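PDB 1CID: T CELL surface glycoprotein CD4 from Rattus norvegicus, which is a T-cell surface glycoprotein of the immunoglobulin superfamily that probably acts, as CD4 does, as a co-receptor for MHC class II molecules during antigen recognition. Local coordinates for residues D113-T125 / K147-C161. Numbering follows the deposited sequence.
Sequences DSNTLTCEVMGPT and KVIQVQAPEAGVWQC
Cys119 SG and Cys161 SG form the disulfide, 2.0 Å long, that pins strand 116-122 to strand 158-165 across the core, the signature cross-link of an immunoglobulin β-sandwich. Both sulfurs lie anti to their backbone N (chi1 168° in Cys119), which carries each inward from its own sheet. Beside it, Leu117 CD2 meets the Trp159 indole obliquely, near its rim, 3.6 Å from Trp159 CB; Pro154 CB lies over the ring near its rim. The indole's rotation is fixed at its edge, where Trp159 NE1 donates in the ring plane to Glu155 O at 2.9 Å.

Edge to edge, strands 116-122 and 148-152 run antiparallel at 164°. Cys119 and Ile149 make a hydrogen-bonded pair, with Cys119 N to Ile149 O at 3.0 Å, and Val121 N reaches Lys147 O at 3.1 Å. On the face away from Cys119 and Ile149, Glu120 CB packs against Val148 CG2, and Thr118 CG2 against that same methyl. Beyond the strand, Lys147 stretches its extended chain past Val121, crossing it at about a right angle, and NZ hydrogen-bonds to Gly123 O while salt-bridging Glu35. A methionine in place of Lys147 would probably leave Gly123 O without this donor and the Glu35 carboxylate without this positive charge.

At the opposite end, Ala153 N donates to Asn115 O at 2.7 Å, next to the Asx turn of Asp113. Inward, Leu131 of strand 129-135 touches Cys119 and Ile149, and Val142 of strand 140-144 meets Ile149 and Val151; strand 97-110 pairs along the other edge of strand 116-122.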
loop_
_atom_site.group_PDB
_atom_site.type_symbol
_atom_site.label_atom_id
_atom_site.label_comp_id
_atom_site.label_asym_id
_atom_site.label_seq_id
_atom_site.Cartn_x
_atom_site.Cartn_y
_atom_site.Cartn_z
ATOM N N ASP A 113 -18.950 13.069 11.853
ATOM C CA ASP A 113 -20.124 13.813 12.384
ATOM C C ASP A 113 -20.052 15.058 11.554
ATOM O O ASP A 113 -19.520 14.793 10.435
ATOM C CB ASP A 113 -19.918 13.879 13.876
ATOM C CG ASP A 113 -18.615 14.497 14.395
ATOM O OD1 ASP A 113 -18.167 15.559 13.832
ATOM O OD2 ASP A 113 -18.074 13.885 15.375
ATOM N N SER A 114 -20.405 16.280 11.886
ATOM C CA SER A 114 -20.099 17.325 10.842
ATOM C C SER A 114 -19.297 18.492 11.433
ATOM O O SER A 114 -19.271 19.641 10.973
ATOM C CB SER A 114 -21.228 17.832 10.004
ATOM O OG SER A 114 -22.284 18.282 10.827
ATOM N N ASN A 115 -18.640 18.087 12.495
ATOM C CA ASN A 115 -17.716 18.931 13.244
ATOM C C ASN A 115 -16.383 18.266 12.821
ATOM O O ASN A 115 -15.380 19.001 12.822
ATOM C CB ASN A 115 -17.882 18.990 14.758
ATOM C CG ASN A 115 -18.425 20.294 15.372
ATOM O OD1 ASN A 115 -19.049 21.111 14.638
ATOM N ND2 ASN A 115 -18.200 20.443 16.700
ATOM N N THR A 116 -16.568 16.978 12.490
ATOM C CA THR A 116 -15.316 16.338 12.118
ATOM C C THR A 116 -15.144 16.003 10.668
ATOM O O THR A 116 -16.146 15.638 10.053
ATOM C CB THR A 116 -15.313 15.064 13.052
ATOM O OG1 THR A 116 -15.713 15.634 14.334
ATOM C CG2 THR A 116 -13.936 14.398 13.137
ATOM N N LEU A 117 -13.931 16.112 10.173
ATOM C CA LEU A 117 -13.379 15.772 8.867
ATOM C C LEU A 117 -12.006 15.130 9.292
ATOM O O LEU A 117 -11.385 15.934 9.988
ATOM C CB LEU A 117 -12.975 16.771 7.790
ATOM C CG LEU A 117 -12.460 16.197 6.481
ATOM C CD1 LEU A 117 -13.550 15.480 5.673
ATOM C CD2 LEU A 117 -11.968 17.311 5.574
ATOM N N THR A 118 -11.724 13.893 8.927
ATOM C CA THR A 118 -10.477 13.330 9.398
ATOM C C THR A 118 -9.606 12.715 8.320
ATOM O O THR A 118 -10.193 12.247 7.330
ATOM C CB THR A 118 -10.725 12.327 10.565
ATOM O OG1 THR A 118 -11.922 12.747 11.245
ATOM C CG2 THR A 118 -9.501 12.459 11.498
ATOM N N CYS A 119 -8.306 12.691 8.479
ATOM C CA CYS A 119 -7.610 12.004 7.395
ATOM C C CYS A 119 -6.562 11.232 8.134
ATOM O O CYS A 119 -6.009 11.965 8.957
ATOM C CB CYS A 119 -7.134 13.043 6.497
ATOM S SG CYS A 119 -5.983 12.458 5.303
ATOM N N GLU A 120 -6.464 9.911 7.942
ATOM C CA GLU A 120 -5.411 9.183 8.625
ATOM C C GLU A 120 -4.821 8.218 7.579
ATOM O O GLU A 120 -5.524 7.769 6.678
ATOM C CB GLU A 120 -5.596 8.239 9.732
ATOM C CG GLU A 120 -6.902 7.514 9.630
ATOM C CD GLU A 120 -7.178 6.836 10.989
ATOM O OE1 GLU A 120 -6.156 6.281 11.477
ATOM O OE2 GLU A 120 -8.429 7.024 11.303
ATOM N N VAL A 121 -3.539 8.052 7.847
ATOM C CA VAL A 121 -2.705 7.176 6.980
ATOM C C VAL A 121 -2.008 6.089 7.800
ATOM O O VAL A 121 -1.723 6.271 9.022
ATOM C CB VAL A 121 -1.797 8.187 6.262
ATOM C CG1 VAL A 121 -0.445 8.463 6.871
ATOM C CG2 VAL A 121 -1.421 7.806 4.850
ATOM N N MET A 122 -1.684 4.943 7.255
ATOM C CA MET A 122 -0.996 3.927 8.069
ATOM C C MET A 122 0.015 3.163 7.247
ATOM O O MET A 122 -0.288 2.909 6.074
ATOM C CB MET A 122 -1.934 2.903 8.615
ATOM C CG MET A 122 -1.495 2.708 10.064
ATOM S SD MET A 122 -3.161 2.255 10.753
ATOM C CE MET A 122 -3.380 3.926 11.485
ATOM N N GLY A 123 1.118 2.831 7.869
ATOM C CA GLY A 123 2.106 2.067 7.040
ATOM C C GLY A 123 3.365 2.908 7.091
ATOM O O GLY A 123 3.388 3.958 7.747
ATOM N N PRO A 124 4.367 2.457 6.374
ATOM C CA PRO A 124 5.698 3.072 6.268
ATOM C C PRO A 124 5.925 4.440 5.622
ATOM O O PRO A 124 6.210 4.670 4.398
ATOM C CB PRO A 124 6.564 2.041 5.506
ATOM C CG PRO A 124 5.640 1.060 4.861
ATOM C CD PRO A 124 4.314 1.181 5.616
ATOM N N THR A 125 5.868 5.387 6.584
ATOM C CA THR A 125 6.075 6.795 6.171
ATOM C C THR A 125 7.353 7.409 6.721
ATOM O O THR A 125 7.568 7.160 7.926
ATOM C CB THR A 125 4.803 7.683 6.535
ATOM O OG1 THR A 125 4.306 7.466 7.885
ATOM C CG2 THR A 125 3.768 7.487 5.432
ATOM N N LYS A 147 0.208 11.552 11.619
ATOM C CA LYS A 147 -0.418 10.475 10.837
ATOM C C LYS A 147 -1.922 10.559 10.901
ATOM O O LYS A 147 -2.611 9.810 10.170
ATOM C CB LYS A 147 0.139 9.129 11.257
ATOM C CG LYS A 147 1.356 8.519 10.548
ATOM C CD LYS A 147 1.660 7.055 10.920
ATOM C CE LYS A 147 2.589 6.523 9.820
ATOM N NZ LYS A 147 2.535 5.033 9.853
ATOM N N VAL A 148 -2.410 11.450 11.736
ATOM C CA VAL A 148 -3.851 11.665 11.659
ATOM C C VAL A 148 -4.106 13.152 11.931
ATOM O O VAL A 148 -3.806 13.596 13.053
ATOM C CB VAL A 148 -4.560 10.623 12.454
ATOM C CG1 VAL A 148 -4.328 10.731 13.926
ATOM C CG2 VAL A 148 -6.059 10.800 12.211
ATOM N N ILE A 149 -4.580 13.873 10.904
ATOM C CA ILE A 149 -4.940 15.268 11.139
ATOM C C ILE A 149 -6.459 15.372 11.126
ATOM O O ILE A 149 -7.010 14.510 10.474
ATOM C CB ILE A 149 -4.332 16.206 10.109
ATOM C CG1 ILE A 149 -4.797 15.695 8.751
ATOM C CG2 ILE A 149 -2.863 16.092 10.515
ATOM C CD1 ILE A 149 -4.123 16.389 7.549
ATOM N N GLN A 150 -6.958 16.389 11.760
ATOM C CA GLN A 150 -8.418 16.562 11.914
ATOM C C GLN A 150 -8.811 17.980 11.580
ATOM O O GLN A 150 -7.896 18.793 11.733
ATOM C CB GLN A 150 -8.704 16.117 13.351
ATOM C CG GLN A 150 -10.101 15.866 13.826
ATOM C CD GLN A 150 -10.515 16.985 14.771
ATOM O OE1 GLN A 150 -10.749 18.120 14.270
ATOM N NE2 GLN A 150 -10.547 16.714 16.090
ATOM N N VAL A 151 -10.012 18.281 11.139
ATOM C CA VAL A 151 -10.482 19.629 10.834
ATOM C C VAL A 151 -11.908 19.763 11.430
ATOM O O VAL A 151 -12.854 19.027 11.221
ATOM C CB VAL A 151 -10.480 20.185 9.408
ATOM C CG1 VAL A 151 -11.368 21.392 9.056
ATOM C CG2 VAL A 151 -9.056 20.582 8.996
ATOM N N GLN A 152 -11.884 20.858 12.172
ATOM C CA GLN A 152 -13.070 21.343 12.881
ATOM C C GLN A 152 -13.969 22.164 11.939
ATOM O O GLN A 152 -13.638 23.103 11.161
ATOM C CB GLN A 152 -12.653 22.010 14.185
ATOM C CG GLN A 152 -13.104 21.128 15.342
ATOM C CD GLN A 152 -14.509 20.541 15.426
ATOM O OE1 GLN A 152 -15.532 21.262 15.411
ATOM N NE2 GLN A 152 -14.676 19.194 15.529
ATOM N N ALA A 153 -15.182 21.632 12.070
ATOM C CA ALA A 153 -16.350 22.076 11.338
ATOM C C ALA A 153 -15.991 22.581 9.943
ATOM O O ALA A 153 -16.047 23.780 9.627
ATOM C CB ALA A 153 -17.148 23.135 12.095
ATOM N N PRO A 154 -15.669 21.644 9.098
ATOM C CA PRO A 154 -15.345 21.965 7.723
ATOM C C PRO A 154 -16.463 22.670 6.980
ATOM O O PRO A 154 -17.638 22.304 7.139
ATOM C CB PRO A 154 -15.183 20.581 7.140
ATOM C CG PRO A 154 -16.127 19.762 8.024
ATOM C CD PRO A 154 -15.646 20.212 9.406
ATOM N N GLU A 155 -16.115 23.621 6.162
ATOM C CA GLU A 155 -17.046 24.288 5.298
ATOM C C GLU A 155 -17.534 23.239 4.342
ATOM O O GLU A 155 -16.730 22.408 3.955
ATOM C CB GLU A 155 -16.340 25.370 4.455
ATOM C CG GLU A 155 -16.281 26.534 5.499
ATOM C CD GLU A 155 -14.862 26.482 5.976
ATOM O OE1 GLU A 155 -14.274 26.996 4.992
ATOM O OE2 GLU A 155 -14.422 26.002 7.002
ATOM N N ALA A 156 -18.758 23.168 3.904
ATOM C CA ALA A 156 -19.280 22.225 2.929
ATOM C C ALA A 156 -18.415 22.382 1.676
ATOM O O ALA A 156 -17.956 23.534 1.519
ATOM C CB ALA A 156 -20.640 22.681 2.521
ATOM N N GLY A 157 -18.313 21.282 0.903
ATOM C CA GLY A 157 -17.486 21.313 -0.357
ATOM C C GLY A 157 -16.578 20.101 -0.630
ATOM O O GLY A 157 -16.740 19.046 0.037
ATOM N N VAL A 158 -15.629 20.191 -1.555
ATOM C CA VAL A 158 -14.805 19.025 -1.834
ATOM C C VAL A 158 -13.610 19.272 -0.974
ATOM O O VAL A 158 -13.026 20.293 -1.338
ATOM C CB VAL A 158 -14.492 19.023 -3.326
ATOM C CG1 VAL A 158 -13.459 17.985 -3.647
ATOM C CG2 VAL A 158 -15.688 18.692 -4.211
ATOM N N TRP A 159 -13.327 18.431 -0.036
ATOM C CA TRP A 159 -12.033 18.707 0.649
ATOM C C TRP A 159 -10.970 17.820 -0.004
ATOM O O TRP A 159 -11.422 16.822 -0.575
ATOM C CB TRP A 159 -12.131 18.358 2.093
ATOM C CG TRP A 159 -12.754 19.520 2.755
ATOM C CD1 TRP A 159 -14.061 19.856 2.654
ATOM C CD2 TRP A 159 -12.116 20.488 3.599
ATOM N NE1 TRP A 159 -14.261 20.995 3.406
ATOM C CE2 TRP A 159 -13.124 21.392 4.012
ATOM C CE3 TRP A 159 -10.837 20.687 4.076
ATOM C CZ2 TRP A 159 -12.916 22.425 4.894
ATOM C CZ3 TRP A 159 -10.631 21.757 4.939
ATOM C CH2 TRP A 159 -11.616 22.632 5.347
ATOM N N GLN A 160 -9.715 18.055 0.112
ATOM C CA GLN A 160 -8.889 16.984 -0.520
ATOM C C GLN A 160 -7.959 16.501 0.551
ATOM O O GLN A 160 -7.765 17.327 1.482
ATOM C CB GLN A 160 -8.431 17.659 -1.759
ATOM C CG GLN A 160 -7.234 16.916 -2.282
ATOM C CD GLN A 160 -6.730 17.625 -3.516
ATOM O OE1 GLN A 160 -6.475 18.818 -3.623
ATOM N NE2 GLN A 160 -6.551 16.862 -4.579
ATOM N N CYS A 161 -7.427 15.280 0.598
ATOM C CA CYS A 161 -6.435 15.022 1.689
ATOM C C CYS A 161 -5.116 14.628 1.021
ATOM O O CYS A 161 -5.136 13.815 0.059
ATOM C CB CYS A 161 -6.916 14.134 2.823
ATOM S SG CYS A 161 -5.473 13.781 3.912
#